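Local structure of PlzA (Borrelia burgdorferi, 7MIE) at residues R181-I185 and L278-N284; M60-Y65 and T87-L92; L26-I30 and E149-I153. The protein binds the second messenger c-di-GMP through a PilZ domain and probably serves as a receptor in its signalling. One frame throughout, in Å; residues are numbered along the deposited sequence.

Interaction 1. Residues R181-I185 and L278-N284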
loop_
_atom_site.group_PDB
_atom_site.type_symbol
_atom_site.label_atom_id
_atom_site.label_comp_id
_atom_site.label_asym_id
_atom_site.label_seq_id
_atom_site.Cartn_x
_atom_site.Cartn_y
_atom_site.Cartn_z
ATOM N N ARG A 181 2.376 13.037 -14.488
ATOM C CA ARG A 181 2.337 14.249 -13.700
ATOM C C ARG A 181 2.136 13.928 -12.223
ATOM O O ARG A 181 2.718 14.602 -11.368
ATOM C CB ARG A 181 1.336 15.267 -14.271
ATOM C CG ARG A 181 1.818 15.889 -15.573
ATOM C CD ARG A 181 0.980 17.082 -16.006
ATOM N NE ARG A 181 -0.250 16.588 -16.580
ATOM C CZ ARG A 181 -0.750 16.987 -17.747
ATOM N NH1 ARG A 181 -0.110 17.883 -18.478
ATOM N NH2 ARG A 181 -1.876 16.460 -18.184
ATOM N N LYS A 182 1.338 12.891 -11.927
ATOM C CA LYS A 182 0.970 12.579 -10.554
ATOM C C LYS A 182 2.097 11.793 -9.878
ATOM O O LYS A 182 2.450 12.076 -8.736
ATOM C CB LYS A 182 -0.336 11.772 -10.541
ATOM C CG LYS A 182 -0.892 11.420 -9.156
ATOM C CD LYS A 182 -1.140 12.630 -8.241
ATOM C CE LYS A 182 -2.081 12.312 -7.098
ATOM N NZ LYS A 182 -1.357 11.557 -6.038
ATOM N N LEU A 183 2.664 10.817 -10.598
ATOM C CA LEU A 183 3.769 10.014 -10.075
ATOM C C LEU A 183 4.995 10.885 -9.827
ATOM O O LEU A 183 5.248 11.825 -10.576
ATOM C CB LEU A 183 4.146 9.002 -11.143
ATOM C CG LEU A 183 3.297 7.742 -11.176
ATOM C CD1 LEU A 183 3.593 7.020 -12.481
ATOM C CD2 LEU A 183 3.582 6.847 -9.953
ATOM N N LYS A 184 5.769 10.547 -8.799
ATOM C CA LYS A 184 6.942 11.353 -8.478
ATOM C C LYS A 184 8.144 10.800 -9.234
ATOM O O LYS A 184 9.225 10.672 -8.655
ATOM C CB LYS A 184 7.235 11.351 -6.974
ATOM C CG LYS A 184 6.124 11.843 -6.057
ATOM C CD LYS A 184 5.856 13.339 -6.127
ATOM C CE LYS A 184 4.443 13.718 -5.730
ATOM N NZ LYS A 184 3.924 14.828 -6.570
ATOM N N ILE A 185 7.935 10.427 -10.503
ATOM C CA ILE A 185 9.015 10.139 -11.439
ATOM C C ILE A 185 8.895 11.128 -12.594
ATOM O O ILE A 185 7.830 11.663 -12.818
ATOM C CB ILE A 185 9.004 8.684 -11.960
ATOM C CG1 ILE A 185 7.819 8.403 -12.883
ATOM C CG2 ILE A 185 9.077 7.680 -10.809
ATOM C CD1 ILE A 185 7.951 7.091 -13.642
ATOM N N LEU A 278 6.271 5.190 -3.620
ATOM C CA LEU A 278 5.984 5.927 -4.854
ATOM C C LEU A 278 4.611 5.513 -5.413
ATOM O O LEU A 278 3.832 6.358 -5.872
ATOM C CB LEU A 278 7.099 5.631 -5.872
ATOM C CG LEU A 278 6.850 5.985 -7.340
ATOM C CD1 LEU A 278 7.062 7.481 -7.529
ATOM C CD2 LEU A 278 7.846 5.251 -8.238
ATOM N N ILE A 279 4.337 4.207 -5.418
ATOM C CA ILE A 279 3.039 3.728 -5.898
ATOM C C ILE A 279 1.919 4.143 -4.942
ATOM O O ILE A 279 0.871 4.649 -5.376
ATOM C CB ILE A 279 3.062 2.201 -6.119
ATOM C CG1 ILE A 279 4.177 1.821 -7.110
ATOM C CG2 ILE A 279 1.682 1.704 -6.611
ATOM C CD1 ILE A 279 4.025 2.447 -8.504
ATOM N N HIS A 280 2.145 3.971 -3.643
ATOM C CA HIS A 280 1.148 4.412 -2.677
ATOM C C HIS A 280 0.828 5.907 -2.852
ATOM O O HIS A 280 -0.348 6.267 -2.864
ATOM C CB HIS A 280 1.665 4.103 -1.261
ATOM C CG HIS A 280 0.621 4.429 -0.238
ATOM N ND1 HIS A 280 0.567 5.680 0.371
ATOM C CD2 HIS A 280 -0.370 3.685 0.293
ATOM C CE1 HIS A 280 -0.422 5.679 1.251
ATOM N NE2 HIS A 280 -1.013 4.492 1.208
ATOM N N ASP A 281 1.866 6.743 -3.027
ATOM C CA ASP A 281 1.689 8.189 -3.191
ATOM C C ASP A 281 0.787 8.483 -4.389
ATOM O O ASP A 281 -0.031 9.409 -4.354
ATOM C CB ASP A 281 3.052 8.882 -3.337
ATOM C CG ASP A 281 2.907 10.352 -3.695
ATOM O OD1 ASP A 281 2.547 11.140 -2.772
ATOM O OD2 ASP A 281 3.104 10.694 -4.899
ATOM N N TYR A 282 0.938 7.716 -5.481
ATOM C CA TYR A 282 0.150 7.962 -6.669
ATOM C C TYR A 282 -1.348 7.875 -6.353
ATOM O O TYR A 282 -2.153 8.673 -6.840
ATOM C CB TYR A 282 0.520 6.957 -7.768
ATOM C CG TYR A 282 -0.418 7.064 -8.946
ATOM C CD1 TYR A 282 -0.182 8.001 -9.947
ATOM C CD2 TYR A 282 -1.523 6.234 -9.072
ATOM C CE1 TYR A 282 -1.044 8.118 -11.023
ATOM C CE2 TYR A 282 -2.419 6.367 -10.122
ATOM C CZ TYR A 282 -2.167 7.306 -11.104
ATOM O OH TYR A 282 -3.027 7.365 -12.170
ATOM N N PHE A 283 -1.732 6.910 -5.511
ATOM C CA PHE A 283 -3.133 6.679 -5.146
ATOM C C PHE A 283 -3.641 7.690 -4.107
ATOM O O PHE A 283 -4.853 7.822 -3.946
ATOM C CB PHE A 283 -3.349 5.224 -4.706
ATOM C CG PHE A 283 -3.138 4.225 -5.818
ATOM C CD1 PHE A 283 -3.941 4.232 -6.949
ATOM C CD2 PHE A 283 -2.145 3.261 -5.745
ATOM C CE1 PHE A 283 -3.731 3.343 -7.995
ATOM C CE2 PHE A 283 -1.956 2.349 -6.776
ATOM C CZ PHE A 283 -2.721 2.403 -7.916
ATOM N N ASN A 284 -2.720 8.435 -3.486
ATOM C CA ASN A 284 -2.968 9.399 -2.420
ATOM C C ASN A 284 -2.494 10.821 -2.780
ATOM O O ASN A 284 -1.892 11.497 -1.950
ATOM C CB ASN A 284 -2.260 8.944 -1.145
ATOM C CG ASN A 284 -2.975 7.732 -0.613
ATOM O OD1 ASN A 284 -4.072 7.856 -0.050
ATOM N ND2 ASN A 284 -2.433 6.562 -0.902
ATOM O OXT ASN A 284 -2.657 11.380 -3.852
HETATM O O HOH W 1 4.064 9.036 -6.736
#
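The C-terminal helix 273-283 of the c-di-GMP-binding PilZ barrel packs through Leu-278, Asp-281 and Tyr-282 against Lys-182 to Ile-185, where helix 177-182 gives way to a loop. The contact illustrates how one lysine can join a chain terminus to the body of a domain. Lys-182 leaves the backbone with CG trans to N (chi1 -177°), lays CB and CG obliquely against the Tyr-282 ring, CG lying 3.6 Å from CD1, and then bends twice to bring its ammonium to the helix end. There NZ forms a salt bridge with the terminal carboxylate, 2.5 Å from Asn-284 OXT, and donates to Tyr-282 O at 3.1 Å from well above the carbonyl plane. This end of a helix, rich in carbonyls, would probably favour the charged lysine further. Leu-183 meets the same ring obliquely, with CG 3.7 Å from Tyr-282 CD1. Ile-173, next in sequence to the ligand-binding Arg-172, also touches Tyr-282. At the other end of the contact Ile-185 CG2 meets Leu-278 CD2 at 3.7 Å, the two side chains nearly perpendicular, and Phe-233 touches both. The helix reaches the N-terminal barrel as well, because His-280 NE2 is hydrogen-bonded to Ile-71 O. Between the apolar and charged ends sits one water, which gathers polar atoms from both segments: it accepts from Lys-184 N at 3.1 Å and donates to Leu-278 O at 2.8 Å and to Asp-281 OD2 at 2.7 Å.

Interaction 2. Residues M60-Y65 and T87-L92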
loop_
_atom_site.group_PDB
_atom_site.type_symbol
_atom_site.label_atom_id
_atom_site.label_comp_id
_atom_site.label_asym_id
_atom_site.label_seq_id
_atom_site.Cartn_x
_atom_site.Cartn_y
_atom_site.Cartn_z
ATOM N N MET A 60 -6.581 9.976 14.090
ATOM C CA MET A 60 -6.199 9.309 15.318
ATOM C C MET A 60 -6.373 10.278 16.491
ATOM O O MET A 60 -5.963 11.424 16.359
ATOM C CB MET A 60 -4.719 8.937 15.230
ATOM C CG MET A 60 -4.034 8.825 16.586
ATOM S SD MET A 60 -4.253 7.171 17.230
ATOM C CE MET A 60 -3.232 6.360 15.985
ATOM N N ARG A 61 -6.983 9.806 17.589
ATOM C CA ARG A 61 -7.120 10.591 18.804
ATOM C C ARG A 61 -6.364 9.921 19.938
ATOM O O ARG A 61 -6.472 8.704 20.158
ATOM C CB ARG A 61 -8.571 10.549 19.281
ATOM C CG ARG A 61 -9.435 11.641 18.710
ATOM C CD ARG A 61 -9.193 12.947 19.468
ATOM N NE ARG A 61 -9.969 13.445 18.385
ATOM C CZ ARG A 61 -11.262 13.727 18.436
ATOM N NH1 ARG A 61 -11.912 13.655 19.588
ATOM N NH2 ARG A 61 -11.867 14.140 17.339
ATOM N N ILE A 62 -5.602 10.748 20.672
ATOM C CA ILE A 62 -4.831 10.282 21.819
ATOM C C ILE A 62 -5.124 11.265 22.938
ATOM O O ILE A 62 -4.511 12.332 23.003
ATOM C CB ILE A 62 -3.331 10.202 21.490
ATOM C CG1 ILE A 62 -3.062 9.329 20.245
ATOM C CG2 ILE A 62 -2.557 9.656 22.708
ATOM C CD1 ILE A 62 -1.813 9.713 19.498
ATOM N N GLY A 63 -6.124 10.933 23.761
ATOM C CA GLY A 63 -6.713 11.932 24.639
ATOM C C GLY A 63 -7.391 13.020 23.806
ATOM O O GLY A 63 -8.249 12.727 22.966
ATOM N N SER A 64 -6.984 14.276 24.027
ATOM C CA SER A 64 -7.580 15.344 23.237
ATOM C C SER A 64 -6.660 15.693 22.060
ATOM O O SER A 64 -7.061 16.450 21.179
ATOM C CB SER A 64 -7.896 16.555 24.092
ATOM O OG SER A 64 -6.682 17.119 24.519
ATOM N N TYR A 65 -5.483 15.054 21.992
ATOM C CA TYR A 65 -4.604 15.238 20.851
ATOM C C TYR A 65 -5.208 14.563 19.623
ATOM O O TYR A 65 -5.748 13.465 19.726
ATOM C CB TYR A 65 -3.248 14.605 21.151
ATOM C CG TYR A 65 -2.281 14.618 19.999
ATOM C CD1 TYR A 65 -1.547 15.748 19.708
ATOM C CD2 TYR A 65 -2.179 13.532 19.127
ATOM C CE1 TYR A 65 -0.657 15.785 18.638
ATOM C CE2 TYR A 65 -1.279 13.545 18.074
ATOM C CZ TYR A 65 -0.528 14.674 17.818
ATOM O OH TYR A 65 0.349 14.720 16.764
ATOM N N THR A 87 4.978 13.275 15.540
ATOM C CA THR A 87 3.579 13.626 15.792
ATOM C C THR A 87 2.950 12.532 16.671
ATOM O O THR A 87 3.083 12.568 17.912
ATOM C CB THR A 87 2.816 13.978 14.493
ATOM O OG1 THR A 87 2.717 12.821 13.652
ATOM C CG2 THR A 87 3.492 15.064 13.678
ATOM N N VAL A 88 2.387 11.496 16.030
ATOM C CA VAL A 88 1.590 10.484 16.701
ATOM C C VAL A 88 2.489 9.573 17.532
ATOM O O VAL A 88 2.106 9.138 18.610
ATOM C CB VAL A 88 0.717 9.733 15.672
ATOM C CG1 VAL A 88 0.052 8.491 16.258
ATOM C CG2 VAL A 88 -0.373 10.699 15.165
ATOM N N LEU A 89 3.696 9.284 17.037
ATOM C CA LEU A 89 4.466 8.201 17.639
ATOM C C LEU A 89 4.856 8.595 19.070
ATOM O O LEU A 89 4.565 7.849 19.998
ATOM C CB LEU A 89 5.676 7.816 16.763
ATOM C CG LEU A 89 6.456 6.573 17.237
ATOM C CD1 LEU A 89 5.557 5.365 17.447
ATOM C CD2 LEU A 89 7.619 6.238 16.309
ATOM N N PRO A 90 5.442 9.790 19.317
ATOM C CA PRO A 90 5.705 10.216 20.685
ATOM C C PRO A 90 4.436 10.447 21.525
ATOM O O PRO A 90 4.442 10.202 22.741
ATOM C CB PRO A 90 6.607 11.466 20.543
ATOM C CG PRO A 90 6.450 11.932 19.115
ATOM C CD PRO A 90 5.938 10.751 18.313
ATOM N N ALA A 91 3.361 10.949 20.898
ATOM C CA ALA A 91 2.110 11.125 21.634
ATOM C C ALA A 91 1.603 9.782 22.149
ATOM O O ALA A 91 1.078 9.686 23.259
ATOM C CB ALA A 91 1.050 11.819 20.803
ATOM N N LEU A 92 1.721 8.730 21.326
ATOM C CA LEU A 92 1.250 7.411 21.755
ATOM C C LEU A 92 2.081 6.927 22.936
ATOM O O LEU A 92 1.524 6.324 23.837
ATOM C CB LEU A 92 1.371 6.388 20.616
ATOM C CG LEU A 92 0.257 6.440 19.577
ATOM C CD1 LEU A 92 0.657 5.580 18.373
ATOM C CD2 LEU A 92 -1.067 5.959 20.161
#
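Ile-62 and Tyr-65, at the two ends of a tight beta-hairpin turn, reach across to Val-88 and Ala-91 on the first turn of helix 88-94, which packs against the N-terminal antiparallel barrel. The hairpin joins strands 57-62 and 65-74 by a type II' turn, closed by Ile-62 N to Tyr-65 O and Tyr-65 N to Ile-62 O, with Gly-63 taking the positive phi such a turn requires. Ile-62 holds its CG1 branch anti to the carbonyl carbon (chi1 -55°), which places CD1 among three helix residues: 3.8 Å from Ala-91 CB and 3.9 Å from both Val-88 CG1 and Leu-92 CG. Its other branch, CG2, rests 3.7 Å from Ala-91 O. Tyr-65 packs against the same helix. Ala-91 CB sits over one face of its ring in a CH-pi contact, 4.2 Å from the centroid, while Val-88 CG2 comes to the ring edge. Val-88 is thus shared, since its CG1 also meets Met-60 CE at 3.9 Å, and Phe-83 touches both Met-60 and Val-88 from strand 78-84. Thr-87, at the N-cap position, makes no capping bond with its side chain; OG1 is instead hydrogen-bonded to Gln-84 O. Thr-87 CB lies 3.4 Å from Tyr-65 OH, in van der Waals contact.

Interaction 3. Residues L26-I30 and E149-I153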
loop_
_atom_site.group_PDB
_atom_site.type_symbol
_atom_site.label_atom_id
_atom_site.label_comp_id
_atom_site.label_asym_id
_atom_site.label_seq_id
_atom_site.Cartn_x
_atom_site.Cartn_y
_atom_site.Cartn_z
ATOM N N LEU A 26 -20.864 -14.853 10.683
ATOM C CA LEU A 26 -20.000 -13.856 10.066
ATOM C C LEU A 26 -18.795 -13.629 10.976
ATOM O O LEU A 26 -17.656 -13.604 10.502
ATOM C CB LEU A 26 -20.808 -12.569 9.881
ATOM C CG LEU A 26 -20.234 -11.562 8.884
ATOM C CD1 LEU A 26 -20.343 -12.101 7.461
ATOM C CD2 LEU A 26 -20.991 -10.249 8.987
ATOM N N SER A 27 -19.074 -13.493 12.284
ATOM C CA SER A 27 -18.060 -13.394 13.320
ATOM C C SER A 27 -17.097 -14.576 13.243
ATOM O O SER A 27 -15.883 -14.401 13.391
ATOM C CB SER A 27 -18.704 -13.296 14.686
ATOM O OG SER A 27 -19.600 -12.180 14.711
ATOM N N ARG A 28 -17.670 -15.758 13.001
ATOM C CA ARG A 28 -16.877 -16.971 12.988
ATOM C C ARG A 28 -15.963 -16.972 11.774
ATOM O O ARG A 28 -14.796 -17.310 11.907
ATOM C CB ARG A 28 -17.730 -18.240 12.961
ATOM C CG ARG A 28 -16.896 -19.491 12.740
ATOM C CD ARG A 28 -17.873 -20.645 12.838
ATOM N NE ARG A 28 -17.148 -21.891 12.936
ATOM C CZ ARG A 28 -17.702 -23.031 13.341
ATOM N NH1 ARG A 28 -18.975 -23.054 13.708
ATOM N NH2 ARG A 28 -16.978 -24.134 13.392
ATOM N N LYS A 29 -16.514 -16.614 10.607
ATOM C CA LYS A 29 -15.715 -16.518 9.399
ATOM C C LYS A 29 -14.601 -15.501 9.581
ATOM O O LYS A 29 -13.483 -15.750 9.139
ATOM C CB LYS A 29 -16.584 -16.139 8.195
ATOM C CG LYS A 29 -15.873 -16.259 6.849
ATOM C CD LYS A 29 -15.673 -17.693 6.395
ATOM C CE LYS A 29 -14.432 -17.885 5.549
ATOM N NZ LYS A 29 -13.198 -17.792 6.377
ATOM N N ILE A 30 -14.891 -14.373 10.250
ATOM C CA ILE A 30 -13.859 -13.357 10.454
ATOM C C ILE A 30 -12.756 -13.860 11.388
ATOM O O ILE A 30 -11.588 -13.596 11.126
ATOM C CB ILE A 30 -14.473 -12.025 10.962
ATOM C CG1 ILE A 30 -15.257 -11.380 9.818
ATOM C CG2 ILE A 30 -13.453 -11.097 11.609
ATOM C CD1 ILE A 30 -16.346 -10.405 10.269
ATOM N N GLU A 149 -17.637 -5.402 10.774
ATOM C CA GLU A 149 -17.627 -6.721 10.158
ATOM C C GLU A 149 -17.711 -6.642 8.634
ATOM O O GLU A 149 -17.108 -7.484 7.975
ATOM C CB GLU A 149 -18.691 -7.624 10.793
ATOM C CG GLU A 149 -18.348 -8.044 12.221
ATOM C CD GLU A 149 -19.252 -9.151 12.797
ATOM O OE1 GLU A 149 -20.472 -9.078 12.581
ATOM O OE2 GLU A 149 -18.727 -10.118 13.412
ATOM N N GLU A 150 -18.430 -5.637 8.077
ATOM C CA GLU A 150 -18.580 -5.492 6.633
ATOM C C GLU A 150 -17.213 -5.278 5.970
ATOM O O GLU A 150 -16.946 -5.846 4.904
ATOM C CB GLU A 150 -19.579 -4.367 6.280
ATOM C CG GLU A 150 -19.051 -2.961 6.554
ATOM C CD GLU A 150 -19.821 -1.755 6.007
ATOM O OE1 GLU A 150 -19.481 -1.260 4.866
ATOM O OE2 GLU A 150 -20.726 -1.266 6.738
ATOM N N ILE A 151 -16.300 -4.595 6.691
ATOM C CA ILE A 151 -14.960 -4.359 6.161
ATOM C C ILE A 151 -14.097 -5.612 6.348
ATOM O O ILE A 151 -13.457 -6.053 5.397
ATOM C CB ILE A 151 -14.331 -3.114 6.810
ATOM C CG1 ILE A 151 -15.095 -1.878 6.307
ATOM C CG2 ILE A 151 -12.861 -3.021 6.443
ATOM C CD1 ILE A 151 -14.735 -0.613 6.985
ATOM N N ALA A 152 -14.124 -6.196 7.548
ATOM C CA ALA A 152 -13.326 -7.382 7.861
ATOM C C ALA A 152 -13.557 -8.549 6.880
ATOM O O ALA A 152 -12.611 -9.178 6.405
ATOM C CB ALA A 152 -13.581 -7.804 9.303
ATOM N N ILE A 153 -14.817 -8.854 6.553
ATOM C CA ILE A 153 -15.109 -9.971 5.656
ATOM C C ILE A 153 -14.572 -9.700 4.246
ATOM O O ILE A 153 -14.029 -10.594 3.601
ATOM C CB ILE A 153 -16.630 -10.287 5.658
ATOM C CG1 ILE A 153 -16.899 -11.627 4.982
ATOM C CG2 ILE A 153 -17.467 -9.180 5.032
ATOM C CD1 ILE A 153 -16.583 -12.744 5.970
#
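Helices 26-36 and 149-164 meet with their first turns, Leu-26 to Ile-30 running in broadly the same direction as Glu-149 to Ile-153 at a crossing angle of 43° and an axis separation of 10.0 Å. The backbones come closest where Ile-30 faces Ile-153, their CA atoms 6.0 Å apart, and diverge a little toward Ser-27 and Glu-149. That wider end is bridged by a polar pair: Ser-27 OG donates to Glu-149 OE2 at 2.6 Å, and OE2 accepts on its syn lone pair, the side of the other carboxylate oxygen. The glutamate chain reaches it by running extended beyond CG, and its methylenes serve the apolar contact on the way. Ile-30 CD1 packs 3.7 Å from Glu-149 CG and 3.9 Å from Ala-152 CB, while Leu-26 CD2 approaches CB of the same glutamate. With chi1 trans (-167°) and chi2 bent, Ile-153 carries CD1 toward the partner helix, where it lies against Lys-29 CG at 3.7 Å and Leu-26 CD1 at 4.1 Å. Lys-29 turns its charge to a cation-pi contact with Tyr-33, one turn farther along its helix. Although this pairing lies at the surface, it is tied to the barrel beneath: Met-76, in the loop joining strands 65-74 and 78-84, touches both Ile-30 and Ala-152, and Phe-116, in the loop before strand 119-131, packs against Ile-151 on the far side of helix 149-164.

How the interactions relate
The three contacts are well separated, with centres 27 to 32 Å apart and nearest atoms about 15 Å apart for each pair. Interactions 2 and 3 belong to the PilZN3 region, where interaction 2 is nested in the long loop that interaction 3 closes: one sets a helix against the N-terminal barrel, the other pairs helix 26-36, the first of the modelled chain, with helix 149-164. Interaction 1 follows later in the chain, on the other side of the molecular centre from interaction 3, and joins elements of the second barrel. Helix 149-164 leads straight toward the c-di-GMP-binding Arg-168 and Arg-172, so the chain passes from one barrel to the other beside the ligand.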